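Histidinol-phosphatase (Listeria monocytogenes serotype 4b str. H7858, PDB 6NLR) probably hydrolyses L-histidinol phosphate to histidinol and phosphate in histidine biosynthesis, using a trinuclear metal centre in a PHP-family barrel. Local coordinates at residues 141-144 against 145-149; 20-23 against 24-27. All coordinates share one frame; numbering follows the deposited sequence.

Overall arrangement
Each contact lies within one helix of its own, and both helices belong to the PHP domain, yet they lie on opposite sides of the chain's centre: the centres of the two contacts are about 37 Å apart and their nearest atoms about 25 Å. Contact 2 sits on helix 20-29, the crossover between strands 3-7 and 34-40; contact 1 sits on helix 138-149, which packs on helix 152-168 and strand 117-127. Each has a buried apolar side and a more exposed side, polar in contact 1 and a mix of Glu22 and Leu25 in contact 2. The backbones differ: regular i to i+4 hydrogen bonding in contact 2, against i to i+5 bonds added in contact 1, where an aromatic ring supplies the apolar packing and a water joins the outer side.

Contact 1. Residues 141-144 against 145-149; sequences YNEG and IVQFY
Tyr141 packs its ring against Ile145 and Val146 inside helix 138-149, at a point where the helix widens into a pi-type turn. The backbone evidence is that one carbonyl oxygen accepts two N-H groups, i+4 and i+5: Tyr141 O takes Ile145 N at 3.0 Å, with the donor above the carbonyl plane, and Val146 N in that plane, the latter with an N-H...O angle of 168° against a more bent bond from Ile145 N. The i to i+5 pattern repeats from Gln147 N to Asn142 O at 2.9 Å. Tyr141 CG is anti to the backbone N (chi1 -173°), which sets the ring where two methyls approach it obliquely from one and the same side. Ile145 CG2 lies 3.5 Å from Tyr141 CE1, while Val146 CG2 meets the CD2-CE2 bond. This tight, buried side is backed by Ala155 of helix 152-168, which touches both Tyr141 and Ile145; Phe192 touches Val146.

The outer side is looser. Asn142 and Gln147 cross with their amide planes 60° apart, and Asn142 ND2 is 3.7 Å from Gln147 OE1. The extended Gln147 side chain runs back to bring NE2 near Glu143 CA, and a water bridges the two residues, accepting from Gln147 NE2 at 2.7 Å and donating to Glu143 O at 2.6 Å.

Contact 2. Residues 20-23 against 24-27; sequences VEEM and VLKA
Val20 O accepts from Val24 N at 2.9 Å, and three more i to i+4 hydrogen bonds, ending with Ala27 N to Met23 O, establish regular alpha-helix over about two turns of helix 20-29, the four N-H...O angles falling between 152° and 163°. This helix is the crossover of the beta-alpha-beta unit formed with strands 3-7 and 34-40. On its buried side Val24 CG2 sits over the preceding turn, 3.5 Å from Val20 O and 4.2 Å from Val20 CG2, a loose methyl contact. Tyr35 of strand 34-40 touches Val24, Ala27 and the selenomethionine at position 23, while Ile37 of the same strand meets Val20. Glu21 OE2 is held on the flank of helix 68-81 by a salt bridge to Lys81 NZ and a hydrogen bond with Tyr82 OH.

On the outer side Glu22 and Leu25 run side by side in the same direction. Glu22 bends at chi2 (-48°), and both carboxylate oxygens, OE1 and OE2, come to 4.1 Å from Leu25 CD1. Leu25 CG also lies 3.5 Å from Glu21 O, so the leucine leans on the backbone of the previous turn. Between 20-23 and 24-27, then, backbone bonds hold the helix and side chains add van der Waals contact, while the charged end of Glu21 is spent on tying the helix to Lys81 and Tyr82.

Contact 1. Residues 141-144 against 145-149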
ATOM      1  N   TYR A 141      -2.952   6.267  15.952  1.00 23.77           N
ATOM      2  CA  TYR A 141      -1.787   5.343  15.891  1.00 23.50           C
ATOM      3  C   TYR A 141      -1.123   5.265  17.268  1.00 24.90           C
ATOM      4  O   TYR A 141      -0.742   4.156  17.694  1.00 22.36           O
ATOM      5  CB  TYR A 141      -0.760   5.778  14.839  1.00 22.65           C
ATOM      6  CG  TYR A 141       0.373   4.811  14.603  1.00 21.59           C
ATOM      7  CD1 TYR A 141       0.133   3.525  14.160  1.00 21.61           C
ATOM      8  CD2 TYR A 141       1.693   5.176  14.804  1.00 22.14           C
ATOM      9  CE1 TYR A 141       1.169   2.630  13.918  1.00 22.37           C
ATOM     10  CE2 TYR A 141       2.748   4.304  14.563  1.00 21.44           C
ATOM     11  CZ  TYR A 141       2.481   3.022  14.121  1.00 22.82           C
ATOM     12  OH  TYR A 141       3.494   2.136  13.911  1.00 23.05           O
ATOM     13  N   ASN A 142      -0.969   6.412  17.928  1.00 24.53           N
ATOM     14  CA  ASN A 142      -0.423   6.500  19.304  1.00 25.03           C
ATOM     15  C   ASN A 142      -1.267   5.618  20.235  1.00 25.45           C
ATOM     16  O   ASN A 142      -0.693   4.763  20.925  1.00 22.97           O
ATOM     17  CB  ASN A 142      -0.406   7.938  19.829  1.00 24.64           C
ATOM     18  CG  ASN A 142       0.317   8.023  21.154  1.00 26.37           C
ATOM     19  OD1 ASN A 142       1.269   7.288  21.390  1.00 28.20           O
ATOM     20  ND2 ASN A 142      -0.122   8.905  22.012  1.00 26.86           N
ATOM     21  N   GLU A 143      -2.583   5.856  20.270  1.00 26.26           N
ATOM     22  CA  GLU A 143      -3.485   5.246  21.281  1.00 30.24           C
ATOM     23  C   GLU A 143      -3.687   3.767  20.955  1.00 26.21           C
ATOM     24  O   GLU A 143      -3.741   2.983  21.880  1.00 27.77           O
ATOM     25  CB  GLU A 143      -4.809   6.003  21.347  1.00 34.12           C
ATOM     26  CG  GLU A 143      -4.648   7.315  22.082  1.00 47.59           C
ATOM     27  CD  GLU A 143      -5.729   8.351  21.828  1.00 60.27           C
ATOM     28  OE1 GLU A 143      -6.849   7.955  21.417  1.00 60.43           O
ATOM     29  OE2 GLU A 143      -5.453   9.549  22.078  1.00 72.08           O
ATOM     30  N   GLY A 144      -3.775   3.418  19.681  1.00 23.25           N
ATOM     31  CA  GLY A 144      -4.144   2.064  19.259  1.00 23.01           C
ATOM     32  C   GLY A 144      -2.964   1.114  19.230  1.00 22.01           C
ATOM     33  O   GLY A 144      -3.155  -0.072  19.551  1.00 19.13           O
ATOM     34  N   ILE A 145      -1.810   1.593  18.772  1.00 20.67           N
ATOM     35  CA  ILE A 145      -0.672   0.705  18.382  1.00 20.20           C
ATOM     36  C   ILE A 145       0.581   1.053  19.189  1.00 20.21           C
ATOM     37  O   ILE A 145       1.114   0.144  19.858  1.00 21.53           O
ATOM     38  CB  ILE A 145      -0.466   0.724  16.870  1.00 19.35           C
ATOM     39  CG1 ILE A 145      -1.595  -0.051  16.198  1.00 20.06           C
ATOM     40  CG2 ILE A 145       0.918   0.188  16.480  1.00 19.39           C
ATOM     41  CD1 ILE A 145      -1.701   0.129  14.689  1.00 20.03           C
ATOM     42  N   VAL A 146       1.027   2.305  19.196  1.00 21.36           N
ATOM     43  CA  VAL A 146       2.330   2.634  19.849  1.00 21.46           C
ATOM     44  C   VAL A 146       2.241   2.302  21.347  1.00 21.66           C
ATOM     45  O   VAL A 146       3.133   1.575  21.869  1.00 22.23           O
ATOM     46  CB  VAL A 146       2.750   4.085  19.578  1.00 22.82           C
ATOM     47  CG1 VAL A 146       4.020   4.419  20.351  1.00 20.90           C
ATOM     48  CG2 VAL A 146       2.947   4.308  18.069  1.00 23.48           C
ATOM     49  N   GLN A 147       1.224   2.814  22.027  1.00 21.93           N
ATOM     50  CA  GLN A 147       1.026   2.574  23.470  1.00 25.43           C
ATOM     51  C   GLN A 147       0.793   1.074  23.717  1.00 24.34           C
ATOM     52  O   GLN A 147       1.263   0.575  24.742  1.00 25.69           O
ATOM     53  CB  GLN A 147      -0.103   3.458  23.990  1.00 28.05           C
ATOM     54  CG  GLN A 147       0.339   4.902  24.187  1.00 31.96           C
ATOM     55  CD  GLN A 147      -0.774   5.783  24.697  1.00 35.67           C
ATOM     56  OE1 GLN A 147      -0.553   6.913  25.121  1.00 45.08           O
ATOM     57  NE2 GLN A 147      -1.979   5.246  24.730  1.00 39.72           N
ATOM     58  N   PHE A 148       0.102   0.382  22.815  1.00 21.64           N
ATOM     59  CA  PHE A 148      -0.199  -1.062  22.964  1.00 22.44           C
ATOM     60  C   PHE A 148       1.108  -1.864  22.955  1.00 21.89           C
ATOM     61  O   PHE A 148       1.246  -2.756  23.842  1.00 21.67           O
ATOM     62  CB  PHE A 148      -1.149  -1.547  21.867  1.00 22.71           C
ATOM     63  CG  PHE A 148      -1.584  -2.984  21.990  1.00 22.77           C
ATOM     64  CD1 PHE A 148      -2.604  -3.342  22.853  1.00 23.79           C
ATOM     65  CD2 PHE A 148      -1.011  -3.966  21.195  1.00 23.90           C
ATOM     66  CE1 PHE A 148      -3.021  -4.664  22.934  1.00 24.75           C
ATOM     67  CE2 PHE A 148      -1.423  -5.290  21.278  1.00 24.04           C
ATOM     68  CZ  PHE A 148      -2.429  -5.637  22.146  1.00 24.24           C
ATOM     69  N   TYR A 149       2.027  -1.569  22.017  1.00 19.96           N
ATOM     70  CA  TYR A 149       3.272  -2.354  21.805  1.00 20.72           C
ATOM     71  C   TYR A 149       4.380  -1.875  22.738  1.00 21.34           C
ATOM     72  O   TYR A 149       5.315  -2.651  22.946  1.00 21.21           O
ATOM     73  CB  TYR A 149       3.648  -2.408  20.328  1.00 20.89           C
ATOM     74  CG  TYR A 149       2.742  -3.331  19.551  1.00 19.45           C
ATOM     75  CD1 TYR A 149       2.801  -4.704  19.715  1.00 19.93           C
ATOM     76  CD2 TYR A 149       1.775  -2.816  18.712  1.00 19.30           C
ATOM     77  CE1 TYR A 149       1.930  -5.544  19.034  1.00 20.35           C
ATOM     78  CE2 TYR A 149       0.919  -3.638  18.000  1.00 17.85           C
ATOM     79  CZ  TYR A 149       0.989  -5.006  18.168  1.00 18.95           C
ATOM     80  OH  TYR A 149       0.113  -5.802  17.493  1.00 19.69           O
TER
HETATM   81  O   HOH W   1      -3.569   3.038  24.427  1.00 32.21           O

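Contact 2. Residues 20-23 against 24-27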
ATOM      1  N   VAL A  20     -11.412   8.924 -12.041  1.00 28.52           N
ATOM      2  CA  VAL A  20     -10.218   8.201 -12.570  1.00 28.10           C
ATOM      3  C   VAL A  20      -9.874   8.747 -13.957  1.00 28.16           C
ATOM      4  O   VAL A  20      -8.687   8.796 -14.289  1.00 27.58           O
ATOM      5  CB  VAL A  20     -10.431   6.679 -12.593  1.00 27.84           C
ATOM      6  CG1 VAL A  20     -11.603   6.283 -13.472  1.00 29.17           C
ATOM      7  CG2 VAL A  20      -9.166   5.933 -13.009  1.00 27.50           C
ATOM      8  N   GLU A  21     -10.857   9.134 -14.755  1.00 29.09           N
ATOM      9  CA  GLU A  21     -10.588   9.603 -16.134  1.00 32.29           C
ATOM     10  C   GLU A  21      -9.688  10.842 -16.100  1.00 30.74           C
ATOM     11  O   GLU A  21      -8.788  10.915 -16.934  1.00 27.22           O
ATOM     12  CB  GLU A  21     -11.890   9.948 -16.857  1.00 32.41           C
ATOM     13  CG  GLU A  21     -11.661  10.293 -18.309  1.00 36.76           C
ATOM     14  CD  GLU A  21     -12.783   9.819 -19.224  1.00 38.68           C
ATOM     15  OE1 GLU A  21     -13.816   9.307 -18.708  1.00 38.96           O
ATOM     16  OE2 GLU A  21     -12.607   9.914 -20.436  1.00 37.30           O
ATOM     17  N   GLU A  22      -9.946  11.785 -15.190  1.00 33.05           N
ATOM     18  CA  GLU A  22      -9.156  13.047 -15.078  1.00 34.47           C
ATOM     19  C   GLU A  22      -7.752  12.688 -14.581  1.00 31.53           C
ATOM     20  O   GLU A  22      -6.785  13.321 -14.994  1.00 28.32           O
ATOM     21  CB  GLU A  22      -9.849  14.088 -14.188  1.00 38.98           C
ATOM     22  CG  GLU A  22     -11.212  14.547 -14.706  1.00 47.94           C
ATOM     23  CD  GLU A  22     -11.317  14.939 -16.180  1.00 60.03           C
ATOM     24  OE1 GLU A  22     -10.616  15.891 -16.596  1.00 62.59           O
ATOM     25  OE2 GLU A  22     -12.116  14.292 -16.927  1.00 77.49           O
HETATM   26  N   MSE A  23      -7.644  11.650 -13.735  1.00 26.81           N
HETATM   27  CA  MSE A  23      -6.345  11.206 -13.245  1.00 27.27           C
HETATM   28  C   MSE A  23      -5.533  10.608 -14.404  1.00 29.35           C
HETATM   29  O   MSE A  23      -4.348  10.902 -14.564  1.00 29.01           O
HETATM   30  CB  MSE A  23      -6.523  10.230 -12.075  1.00 24.32           C
HETATM   31  CG  MSE A  23      -7.272  10.823 -10.913  1.00 27.71           C
HETATM   32 SE   MSE A  23      -7.648   9.499  -9.531  1.00 28.81          SE
HETATM   33  CE  MSE A  23      -5.828   9.038  -8.993  1.00 29.14           C
ATOM     34  N   VAL A  24      -6.191   9.809 -15.253  1.00 28.19           N
ATOM     35  CA  VAL A  24      -5.523   9.165 -16.372  1.00 27.39           C
ATOM     36  C   VAL A  24      -5.068  10.233 -17.370  1.00 27.41           C
ATOM     37  O   VAL A  24      -3.931  10.143 -17.853  1.00 27.25           O
ATOM     38  CB  VAL A  24      -6.434   8.096 -17.004  1.00 28.08           C
ATOM     39  CG1 VAL A  24      -6.039   7.751 -18.438  1.00 29.82           C
ATOM     40  CG2 VAL A  24      -6.465   6.852 -16.128  1.00 29.86           C
ATOM     41  N   LEU A  25      -5.909  11.231 -17.657  1.00 28.07           N
ATOM     42  CA  LEU A  25      -5.555  12.330 -18.592  1.00 29.08           C
ATOM     43  C   LEU A  25      -4.327  13.071 -18.047  1.00 30.50           C
ATOM     44  O   LEU A  25      -3.447  13.449 -18.855  1.00 30.64           O
ATOM     45  CB  LEU A  25      -6.753  13.266 -18.791  1.00 31.77           C
ATOM     46  CG  LEU A  25      -7.854  12.750 -19.726  1.00 33.27           C
ATOM     47  CD1 LEU A  25      -9.140  13.588 -19.593  1.00 34.20           C
ATOM     48  CD2 LEU A  25      -7.367  12.749 -21.181  1.00 33.54           C
ATOM     49  N   LYS A  26      -4.245  13.273 -16.733  1.00 29.78           N
ATOM     50  CA  LYS A  26      -3.074  13.943 -16.114  1.00 31.21           C
ATOM     51  C   LYS A  26      -1.834  13.042 -16.249  1.00 28.50           C
ATOM     52  O   LYS A  26      -0.771  13.563 -16.577  1.00 29.94           O
ATOM     53  CB  LYS A  26      -3.328  14.279 -14.644  1.00 31.07           C
ATOM     54  CG  LYS A  26      -2.229  15.108 -13.998  1.00 35.07           C
ATOM     55  CD  LYS A  26      -2.154  16.496 -14.526  1.00 40.88           C
ATOM     56  CE  LYS A  26      -1.076  17.311 -13.849  1.00 47.91           C
ATOM     57  NZ  LYS A  26      -1.130  18.720 -14.318  1.00 54.57           N
ATOM     58  N   ALA A  27      -1.956  11.742 -15.993  1.00 27.56           N
ATOM     59  CA  ALA A  27      -0.831  10.793 -16.157  1.00 28.14           C
ATOM     60  C   ALA A  27      -0.313  10.877 -17.600  1.00 28.54           C
ATOM     61  O   ALA A  27       0.923  10.910 -17.776  1.00 28.38           O
ATOM     62  CB  ALA A  27      -1.207   9.394 -15.746  1.00 25.96           C
TER